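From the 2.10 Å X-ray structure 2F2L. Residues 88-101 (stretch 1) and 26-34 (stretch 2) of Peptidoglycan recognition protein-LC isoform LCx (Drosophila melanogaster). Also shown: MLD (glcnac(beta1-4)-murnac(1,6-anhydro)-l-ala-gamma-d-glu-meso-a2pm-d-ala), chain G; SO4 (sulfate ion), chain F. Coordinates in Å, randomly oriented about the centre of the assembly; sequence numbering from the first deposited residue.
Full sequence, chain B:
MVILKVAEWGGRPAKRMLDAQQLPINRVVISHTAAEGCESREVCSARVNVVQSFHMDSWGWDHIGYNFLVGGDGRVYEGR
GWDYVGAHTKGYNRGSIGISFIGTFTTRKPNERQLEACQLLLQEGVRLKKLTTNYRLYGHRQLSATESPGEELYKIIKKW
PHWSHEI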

ATOM      1  N   HIS B  88       5.886  13.701   6.228  1.00 19.49           N
ATOM      2  CA  HIS B  88       5.007  13.527   5.058  1.00 19.21           C
ATOM      3  C   HIS B  88       5.639  13.992   3.750  1.00 19.06           C
ATOM      4  O   HIS B  88       5.266  13.507   2.691  1.00 18.88           O
ATOM      5  CB  HIS B  88       3.656  14.235   5.290  1.00 19.31           C
ATOM      6  CG  HIS B  88       3.789  15.661   5.722  1.00 18.68           C
ATOM      7  ND1 HIS B  88       4.089  16.681   4.842  1.00 19.32           N
ATOM      8  CD2 HIS B  88       3.681  16.235   6.946  1.00 17.49           C
ATOM      9  CE1 HIS B  88       4.187  17.818   5.516  1.00 18.57           C
ATOM     10  NE2 HIS B  88       3.943  17.572   6.793  1.00 17.31           N
ATOM     11  N   THR B  89       6.587  14.935   3.822  1.00 19.06           N
ATOM     12  CA  THR B  89       7.194  15.518   2.644  1.00 19.00           C
ATOM     13  C   THR B  89       8.666  15.830   2.962  1.00 19.36           C
ATOM     14  O   THR B  89       8.980  16.812   3.655  1.00 19.26           O
ATOM     15  CB  THR B  89       6.445  16.806   2.234  1.00 19.08           C
ATOM     16  OG1 THR B  89       5.023  16.585   2.282  1.00 19.56           O
ATOM     17  CG2 THR B  89       6.856  17.231   0.830  1.00 19.02           C
ATOM     18  N   LYS B  90       9.556  14.963   2.499  1.00 19.53           N
ATOM     19  CA  LYS B  90      10.957  15.032   2.877  1.00 19.71           C
ATOM     20  C   LYS B  90      11.540  16.368   2.457  1.00 19.86           C
ATOM     21  O   LYS B  90      11.388  16.776   1.299  1.00 19.51           O
ATOM     22  CB  LYS B  90      11.749  13.904   2.213  1.00 19.98           C
ATOM     23  CG  LYS B  90      13.234  13.896   2.539  1.00 20.39           C
ATOM     24  CD  LYS B  90      13.584  12.989   3.705  1.00 22.44           C
ATOM     25  CE  LYS B  90      14.040  11.617   3.236  1.00 23.42           C
ATOM     26  NZ  LYS B  90      12.880  10.780   2.811  1.00 24.65           N
ATOM     27  N   GLY B  91      12.202  17.034   3.406  1.00 20.02           N
ATOM     28  CA  GLY B  91      12.836  18.326   3.173  1.00 20.10           C
ATOM     29  C   GLY B  91      11.885  19.477   3.435  1.00 20.32           C
ATOM     30  O   GLY B  91      12.319  20.619   3.582  1.00 21.23           O
ATOM     31  N   TYR B  92      10.587  19.188   3.520  1.00 20.41           N
ATOM     32  CA  TYR B  92       9.576  20.234   3.671  1.00 20.02           C
ATOM     33  C   TYR B  92       8.656  20.054   4.859  1.00 20.18           C
ATOM     34  O   TYR B  92       7.623  20.726   4.942  1.00 21.44           O
ATOM     35  CB  TYR B  92       8.754  20.336   2.392  1.00 19.67           C
ATOM     36  CG  TYR B  92       9.593  20.755   1.227  1.00 19.52           C
ATOM     37  CD1 TYR B  92       9.891  22.095   1.001  1.00 19.07           C
ATOM     38  CD2 TYR B  92      10.128  19.804   0.367  1.00 19.69           C
ATOM     39  CE1 TYR B  92      10.693  22.475  -0.075  1.00 18.94           C
ATOM     40  CE2 TYR B  92      10.916  20.163  -0.690  1.00 19.98           C
ATOM     41  CZ  TYR B  92      11.205  21.497  -0.914  1.00 19.39           C
ATOM     42  OH  TYR B  92      11.996  21.816  -1.992  1.00 18.80           O
ATOM     43  N   ASN B  93       9.004  19.167   5.777  1.00 19.78           N
ATOM     44  CA  ASN B  93       8.138  18.904   6.918  1.00 19.83           C
ATOM     45  C   ASN B  93       8.148  20.075   7.902  1.00 19.95           C
ATOM     46  O   ASN B  93       7.096  20.490   8.397  1.00 19.50           O
ATOM     47  CB  ASN B  93       8.549  17.612   7.626  1.00 19.87           C
ATOM     48  CG  ASN B  93       8.248  16.380   6.803  1.00 20.07           C
ATOM     49  OD1 ASN B  93       7.139  16.215   6.292  1.00 21.10           O
ATOM     50  ND2 ASN B  93       9.233  15.505   6.667  1.00 18.75           N
ATOM     51  N   ARG B  94       9.342  20.587   8.180  1.00 19.81           N
ATOM     52  CA  ARG B  94       9.499  21.766   9.011  1.00 20.06           C
ATOM     53  C   ARG B  94       8.909  22.975   8.285  1.00 19.81           C
ATOM     54  O   ARG B  94       9.294  23.286   7.166  1.00 19.97           O
ATOM     55  CB  ARG B  94      10.979  21.983   9.324  1.00 20.07           C
ATOM     56  CG  ARG B  94      11.295  23.247  10.060  1.00 21.23           C
ATOM     57  CD  ARG B  94      11.181  23.083  11.558  1.00 24.50           C
ATOM     58  NE  ARG B  94      12.239  22.246  12.129  1.00 25.38           N
ATOM     59  CZ  ARG B  94      12.373  21.988  13.428  1.00 25.15           C
ATOM     60  NH1 ARG B  94      11.526  22.501  14.317  1.00 24.73           N
ATOM     61  NH2 ARG B  94      13.362  21.210  13.842  1.00 25.94           N
ATOM     62  N   GLY B  95       7.959  23.643   8.925  1.00 20.18           N
ATOM     63  CA  GLY B  95       7.321  24.827   8.335  1.00 20.31           C
ATOM     64  C   GLY B  95       6.183  24.520   7.378  1.00 20.52           C
ATOM     65  O   GLY B  95       5.742  25.386   6.616  1.00 20.92           O
ATOM     66  N   SER B  96       5.678  23.297   7.426  1.00 20.39           N
ATOM     67  CA  SER B  96       4.505  22.959   6.651  1.00 20.46           C
ATOM     68  C   SER B  96       3.505  22.127   7.443  1.00 19.96           C
ATOM     69  O   SER B  96       3.834  21.539   8.489  1.00 19.50           O
ATOM     70  CB  SER B  96       4.936  22.245   5.377  1.00 20.96           C
ATOM     71  OG  SER B  96       5.401  20.937   5.635  1.00 23.67           O
ATOM     72  N   ILE B  97       2.270  22.131   6.954  1.00 19.67           N
ATOM     73  CA  ILE B  97       1.197  21.267   7.443  1.00 19.69           C
ATOM     74  C   ILE B  97       0.872  20.273   6.317  1.00 19.59           C
ATOM     75  O   ILE B  97       0.572  20.677   5.187  1.00 18.97           O
ATOM     76  CB  ILE B  97      -0.057  22.099   7.807  1.00 19.55           C
ATOM     77  CG1 ILE B  97       0.189  22.900   9.088  1.00 19.97           C
ATOM     78  CG2 ILE B  97      -1.278  21.233   7.968  1.00 19.80           C
ATOM     79  CD1 ILE B  97       0.411  22.051  10.338  1.00 21.32           C
ATOM     80  N   GLY B  98       0.989  18.982   6.626  1.00 19.88           N
ATOM     81  CA  GLY B  98       0.664  17.912   5.690  1.00 19.47           C
ATOM     82  C   GLY B  98      -0.715  17.327   5.963  1.00 19.57           C
ATOM     83  O   GLY B  98      -0.978  16.797   7.032  1.00 20.00           O
ATOM     84  N   ILE B  99      -1.592  17.443   4.982  1.00 19.25           N
ATOM     85  CA  ILE B  99      -2.950  16.922   5.050  1.00 19.72           C
ATOM     86  C   ILE B  99      -3.098  15.841   3.959  1.00 19.69           C
ATOM     87  O   ILE B  99      -2.787  16.074   2.787  1.00 19.13           O
ATOM     88  CB  ILE B  99      -3.977  18.049   4.804  1.00 19.31           C
ATOM     89  CG1 ILE B  99      -3.812  19.156   5.855  1.00 19.14           C
ATOM     90  CG2 ILE B  99      -5.381  17.503   4.792  1.00 19.40           C
ATOM     91  CD1 ILE B  99      -4.496  20.436   5.497  1.00 20.26           C
ATOM     92  N   SER B 100      -3.517  14.647   4.362  1.00 19.72           N
ATOM     93  CA  SER B 100      -3.689  13.547   3.418  1.00 19.92           C
ATOM     94  C   SER B 100      -5.156  13.233   3.223  1.00 19.70           C
ATOM     95  O   SER B 100      -5.886  13.059   4.205  1.00 19.76           O
ATOM     96  CB  SER B 100      -2.965  12.296   3.911  1.00 20.28           C
ATOM     97  OG  SER B 100      -2.844  11.347   2.851  1.00 21.72           O
ATOM     98  N   PHE B 101      -5.595  13.147   1.968  1.00 19.18           N
ATOM     99  CA  PHE B 101      -6.948  12.651   1.676  1.00 19.19           C
ATOM    100  C   PHE B 101      -6.904  11.131   1.737  1.00 19.41           C
ATOM    101  O   PHE B 101      -6.037  10.513   1.095  1.00 18.80           O
ATOM    102  CB  PHE B 101      -7.420  13.091   0.290  1.00 19.51           C
ATOM    103  CG  PHE B 101      -7.923  14.511   0.240  1.00 19.74           C
ATOM    104  CD1 PHE B 101      -7.104  15.576   0.631  1.00 19.96           C
ATOM    105  CD2 PHE B 101      -9.199  14.791  -0.227  1.00 18.95           C
ATOM    106  CE1 PHE B 101      -7.565  16.900   0.589  1.00 18.34           C
ATOM    107  CE2 PHE B 101      -9.664  16.120  -0.284  1.00 19.91           C
ATOM    108  CZ  PHE B 101      -8.826  17.174   0.123  1.00 17.92           C
TER
HETATM  109  CAA MLD G 201      -0.374   6.476  -6.046  1.00 19.56           C
HETATM  110  CAB MLD G 201       0.802   7.153  -5.358  1.00 20.38           C
HETATM  111  OAC MLD G 201       0.667   8.245  -4.821  1.00 22.12           O
HETATM  112  N2  MLD G 201       1.939   6.463  -5.392  1.00 21.76           N
HETATM  113  C2  MLD G 201       3.200   6.934  -4.830  1.00 22.03           C
HETATM  114  C3  MLD G 201       4.253   6.809  -5.934  1.00 23.77           C
HETATM  115  O3  MLD G 201       3.923   7.591  -7.099  1.00 20.54           O
HETATM  116  C4  MLD G 201       5.645   7.125  -5.398  1.00 23.19           C
HETATM  117  O4  MLD G 201       6.569   6.801  -6.422  1.00 22.26           O
HETATM  118  C5  MLD G 201       5.930   6.252  -4.171  1.00 23.80           C
HETATM  119  C6  MLD G 201       7.252   6.539  -3.435  1.00 27.17           C
HETATM  120  O6  MLD G 201       7.467   5.478  -2.460  1.00 28.96           O
HETATM  121  O5  MLD G 201       4.919   6.527  -3.206  1.00 23.40           O
HETATM  122  C1  MLD G 201       3.609   6.090  -3.636  1.00 22.41           C
HETATM  123  O1  MLD G 201       2.699   6.323  -2.592  1.00 21.58           O
HETATM  124  CA4 MLD G 201       2.885   5.395  -1.497  1.00 21.93           C
HETATM  125  CA5 MLD G 201       2.397   3.965  -1.732  1.00 21.40           C
HETATM  126  OA5 MLD G 201       1.353   3.527  -0.798  1.00 20.91           O
HETATM  127  CA6 MLD G 201       3.568   3.182  -1.248  1.00 20.64           C
HETATM  128  OA6 MLD G 201       3.401   3.148   0.156  1.00 22.05           O
HETATM  129  CA1 MLD G 201       2.057   3.634   0.450  1.00 21.97           C
HETATM  130  CA2 MLD G 201       2.167   5.109   0.867  1.00 21.71           C
HETATM  131  NAD MLD G 201       1.044   5.457   1.765  1.00 21.67           N
HETATM  132  CAE MLD G 201       1.222   5.967   2.970  1.00 20.58           C
HETATM  133  CAF MLD G 201      -0.060   6.236   3.732  1.00 21.03           C
HETATM  134  OAG MLD G 201       2.322   6.232   3.457  1.00 20.55           O
HETATM  135  CA3 MLD G 201       2.118   6.032  -0.349  1.00 22.40           C
HETATM  136  OAH MLD G 201       2.722   7.344  -0.070  1.00 21.71           O
HETATM  137  CAI MLD G 201       1.764   8.391   0.219  1.00 23.43           C
HETATM  138  CAJ MLD G 201       1.327   9.138  -1.020  1.00 21.15           C
HETATM  139  CAL MLD G 201       2.404   9.402   1.194  1.00 24.94           C
HETATM  140  OAM MLD G 201       1.745  10.394   1.487  1.00 25.21           O
HETATM  141  N   MLD G 201       3.618   9.153   1.684  1.00 24.72           N
HETATM  142  CA  MLD G 201       4.310  10.021   2.646  1.00 25.62           C
HETATM  143  CB  MLD G 201       3.887   9.526   4.033  1.00 25.65           C
HETATM  144  C   MLD G 201       5.820   9.784   2.467  1.00 26.20           C
HETATM  145  O   MLD G 201       6.274   8.637   2.493  1.00 25.67           O
HETATM  146  NAN MLD G 201       6.535  10.887   2.263  1.00 25.98           N
HETATM  147  CAO MLD G 201       7.992  10.931   2.063  1.00 28.43           C
HETATM  148  CAP MLD G 201       8.368  11.813   0.829  1.00 33.79           C
HETATM  149  OBA MLD G 201       9.528  12.233   0.806  1.00 37.40           O
HETATM  150  OAQ MLD G 201       7.508  12.088  -0.043  1.00 34.94           O
HETATM  151  CBB MLD G 201       8.632  11.639   3.253  1.00 30.09           C
HETATM  152  CBC MLD G 201       8.566  10.877   4.565  1.00 30.52           C
HETATM  153  CBD MLD G 201       9.325  11.675   5.640  1.00 32.99           C
HETATM  154  OBE MLD G 201       9.467  12.896   5.556  1.00 34.10           O
HETATM  155  NBF MLD G 201       9.806  10.960   6.634  1.00 33.45           N
HETATM  156  CBG MLD G 201      10.555  11.568   7.741  1.00 35.16           C
HETATM  157  CBH MLD G 201      11.911  12.093   7.229  1.00 36.00           C
HETATM  158  OBI MLD G 201      12.607  11.419   6.472  1.00 37.04           O
HETATM  159  NBJ MLD G 201      12.230  13.321   7.634  1.00 38.39           N
HETATM  160  CBK MLD G 201      13.493  14.005   7.278  1.00 40.77           C
HETATM  161  CBL MLD G 201      14.199  14.410   8.577  1.00 41.14           C
HETATM  162  CBM MLD G 201      13.299  15.276   6.424  1.00 44.62           C
HETATM  163  OBO MLD G 201      12.201  15.888   6.502  1.00 46.59           O
HETATM  164  OBN MLD G 201      14.281  15.620   5.719  1.00 47.82           O
HETATM  165  CBP MLD G 201      10.721  10.518   8.853  1.00 33.26           C
HETATM  166  CBQ MLD G 201      11.137  11.156  10.191  1.00 33.91           C
HETATM  167  CBR MLD G 201      11.146  10.119  11.317  1.00 34.32           C
HETATM  168  CBS MLD G 201      11.006  10.741  12.708  1.00 34.31           C
HETATM  169  CBT MLD G 201       9.564  11.228  12.906  1.00 33.95           C
HETATM  170  OBV MLD G 201       8.700  10.353  13.080  1.00 34.69           O
HETATM  171  OBU MLD G 201       9.359  12.459  12.885  1.00 32.21           O
HETATM  172  NBW MLD G 201      11.940  11.865  12.846  1.00 33.90           N
HETATM  173  S   SO4 F 501      12.707  25.502   2.944  1.00 92.71           S
HETATM  174  O1  SO4 F 501      13.594  24.379   2.627  1.00 91.84           O
HETATM  175  O2  SO4 F 501      13.486  26.725   3.152  1.00 92.18           O
HETATM  176  O3  SO4 F 501      11.967  25.204   4.173  1.00 92.23           O
HETATM  177  O4  SO4 F 501      11.789  25.710   1.827  1.00 91.79           O
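Stretch 2 26-34: NRVVISHTA

Residues Asn 26 to His 32 are the last part of a β-strand that begins earlier in the chain, and they lie beside strand 97-101 in parallel, the two N-to-C directions 30° apart (crossing angle -30°) and the axes 4.3 Å apart at closest approach. The register is one to one: Ile 97 pairs with Val 28, Gly 98 with Val 29, and so on to Phe 101 with His 32, whose CA atoms are 4.5 Å apart; the widest pair is Ile 99 CA with Ile 30 CA, at 5.2 Å. Parallel pairing makes alternate residues of each strand reach across. Ile 97 N donates to Arg 27 O (2.9 Å), Val 29 N to Ile 97 O (2.8 Å), Ile 99 N to Val 29 O (3.1 Å), Ser 31 N to Ile 99 O (2.9 Å) and Phe 101 N to Ser 31 O (2.9 Å); past the strand's end, Thr 33 N still reaches Phe 101 O at 3.1 Å.

Arg 27 covers the most surface. From extended chi1 and chi2, both t, its side chain reaches the turns before strand 97-101, passing Ser 96, whose CB lies 3.6 Å from Arg 27 CD. Gly 95 O lies over one face of the guanidinium and Tyr 92 CD1 over the opposite face, 3.7 Å from Arg 27 NH1. Arg 27 NH2 donates to sulfate O3 at 3.2 Å.

Val 29 comes next. Its partner Gly 98 has no side chain, and a CB there would clash with His 88 CD2. Val 29 packs against residues earlier in stretch 1: its CG1 is 3.4 Å from Thr 89 OG1 and its CG2 4.3 Å from Ser 96 CB.

Phe 101 is third, on the opposite face with the isoleucines. Phe 101 CE1 lies 4.0 Å from Ile 30 CG2, while Ile 30 CD1 packs 3.9 Å from Ile 99 CB. The rule is compact: backbone hydrogen bonds follow the register, one face is mostly apolar, with His 32 at its end, and a long arginine packs against the loop before strand 97-101.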

ATOM      1  N   ASN B  26       3.240  28.814   6.918  1.00 18.58           N
ATOM      2  CA  ASN B  26       2.708  29.310   5.651  1.00 18.83           C
ATOM      3  C   ASN B  26       2.896  28.384   4.454  1.00 18.37           C
ATOM      4  O   ASN B  26       2.890  28.837   3.310  1.00 17.85           O
ATOM      5  CB  ASN B  26       3.191  30.737   5.373  1.00 19.58           C
ATOM      6  CG  ASN B  26       4.435  30.790   4.582  1.00 20.58           C
ATOM      7  OD1 ASN B  26       5.451  30.183   4.951  1.00 23.82           O
ATOM      8  ND2 ASN B  26       4.383  31.523   3.465  1.00 19.04           N
ATOM      9  N   ARG B  27       3.003  27.085   4.734  1.00 17.80           N
ATOM     10  CA  ARG B  27       3.040  26.051   3.689  1.00 18.03           C
ATOM     11  C   ARG B  27       2.103  24.914   4.065  1.00 17.27           C
ATOM     12  O   ARG B  27       2.127  24.449   5.202  1.00 16.80           O
ATOM     13  CB  ARG B  27       4.473  25.526   3.535  1.00 18.11           C
ATOM     14  CG  ARG B  27       4.674  24.474   2.473  1.00 18.54           C
ATOM     15  CD  ARG B  27       6.125  23.930   2.481  1.00 19.74           C
ATOM     16  NE  ARG B  27       7.123  24.995   2.452  1.00 21.12           N
ATOM     17  CZ  ARG B  27       8.283  25.001   3.123  1.00 21.55           C
ATOM     18  NH1 ARG B  27       8.625  24.005   3.948  1.00 21.56           N
ATOM     19  NH2 ARG B  27       9.105  26.033   2.982  1.00 19.71           N
ATOM     20  N   VAL B  28       1.266  24.497   3.115  1.00 17.11           N
ATOM     21  CA  VAL B  28       0.418  23.312   3.245  1.00 17.30           C
ATOM     22  C   VAL B  28       0.721  22.373   2.080  1.00 17.23           C
ATOM     23  O   VAL B  28       0.831  22.822   0.933  1.00 17.09           O
ATOM     24  CB  VAL B  28      -1.093  23.663   3.215  1.00 17.13           C
ATOM     25  CG1 VAL B  28      -1.964  22.389   3.122  1.00 18.46           C
ATOM     26  CG2 VAL B  28      -1.480  24.472   4.432  1.00 17.64           C
ATOM     27  N   VAL B  29       0.836  21.074   2.378  1.00 17.07           N
ATOM     28  CA  VAL B  29       1.126  20.059   1.373  1.00 17.12           C
ATOM     29  C   VAL B  29       0.017  19.011   1.372  1.00 17.08           C
ATOM     30  O   VAL B  29      -0.229  18.347   2.375  1.00 16.97           O
ATOM     31  CB  VAL B  29       2.493  19.396   1.622  1.00 16.93           C
ATOM     32  CG1 VAL B  29       2.779  18.365   0.536  1.00 16.90           C
ATOM     33  CG2 VAL B  29       3.597  20.448   1.654  1.00 16.97           C
ATOM     34  N   ILE B  30      -0.674  18.900   0.250  1.00 17.31           N
ATOM     35  CA  ILE B  30      -1.764  17.940   0.100  1.00 18.05           C
ATOM     36  C   ILE B  30      -1.278  16.620  -0.521  1.00 18.60           C
ATOM     37  O   ILE B  30      -0.689  16.601  -1.613  1.00 18.60           O
ATOM     38  CB  ILE B  30      -2.907  18.519  -0.786  1.00 18.10           C
ATOM     39  CG1 ILE B  30      -3.485  19.801  -0.159  1.00 18.15           C
ATOM     40  CG2 ILE B  30      -3.974  17.460  -1.089  1.00 17.48           C
ATOM     41  CD1 ILE B  30      -3.884  19.714   1.287  1.00 19.64           C
ATOM     42  N   SER B  31      -1.555  15.520   0.179  1.00 18.80           N
ATOM     43  CA  SER B  31      -1.243  14.173  -0.303  1.00 18.77           C
ATOM     44  C   SER B  31      -2.516  13.339  -0.368  1.00 19.04           C
ATOM     45  O   SER B  31      -3.595  13.805   0.007  1.00 18.40           O
ATOM     46  CB  SER B  31      -0.234  13.499   0.641  1.00 18.91           C
ATOM     47  OG  SER B  31      -0.737  13.436   1.981  1.00 21.20           O
ATOM     48  N   HIS B  32      -2.390  12.105  -0.853  1.00 19.08           N
ATOM     49  CA  HIS B  32      -3.397  11.061  -0.559  1.00 19.27           C
ATOM     50  C   HIS B  32      -2.689   9.882   0.090  1.00 19.10           C
ATOM     51  O   HIS B  32      -1.459   9.809   0.072  1.00 19.29           O
ATOM     52  CB  HIS B  32      -4.190  10.642  -1.827  1.00 18.61           C
ATOM     53  CG  HIS B  32      -3.376  10.005  -2.912  1.00 18.34           C
ATOM     54  ND1 HIS B  32      -3.952   9.524  -4.073  1.00 19.78           N
ATOM     55  CD2 HIS B  32      -2.054   9.729  -3.013  1.00 18.47           C
ATOM     56  CE1 HIS B  32      -3.013   9.013  -4.848  1.00 19.42           C
ATOM     57  NE2 HIS B  32      -1.854   9.112  -4.223  1.00 15.76           N
ATOM     58  N   THR B  33      -3.453   8.954   0.642  1.00 19.16           N
ATOM     59  CA  THR B  33      -2.873   7.781   1.288  1.00 18.70           C
ATOM     60  C   THR B  33      -2.481   6.684   0.313  1.00 18.65           C
ATOM     61  O   THR B  33      -1.718   5.785   0.686  1.00 19.32           O
ATOM     62  CB  THR B  33      -3.831   7.145   2.354  1.00 19.05           C
ATOM     63  OG1 THR B  33      -5.028   6.686   1.723  1.00 17.17           O
ATOM     64  CG2 THR B  33      -4.124   8.117   3.494  1.00 18.85           C
ATOM     65  N   ALA B  34      -3.014   6.749  -0.910  1.00 19.30           N
ATOM     66  CA  ALA B  34      -2.843   5.716  -1.958  1.00 18.75           C
ATOM     67  C   ALA B  34      -3.304   4.309  -1.536  1.00 19.38           C
ATOM     68  O   ALA B  34      -2.788   3.273  -2.011  1.00 19.33           O
ATOM     69  CB  ALA B  34      -1.420   5.695  -2.468  1.00 18.86           C
TER
HETATM   70  O   HOH W   1       6.053  28.207   7.991  1.00 47.03           O
HETATM   71  O   HOH W   2       7.065  27.497   5.862  1.00 50.39           O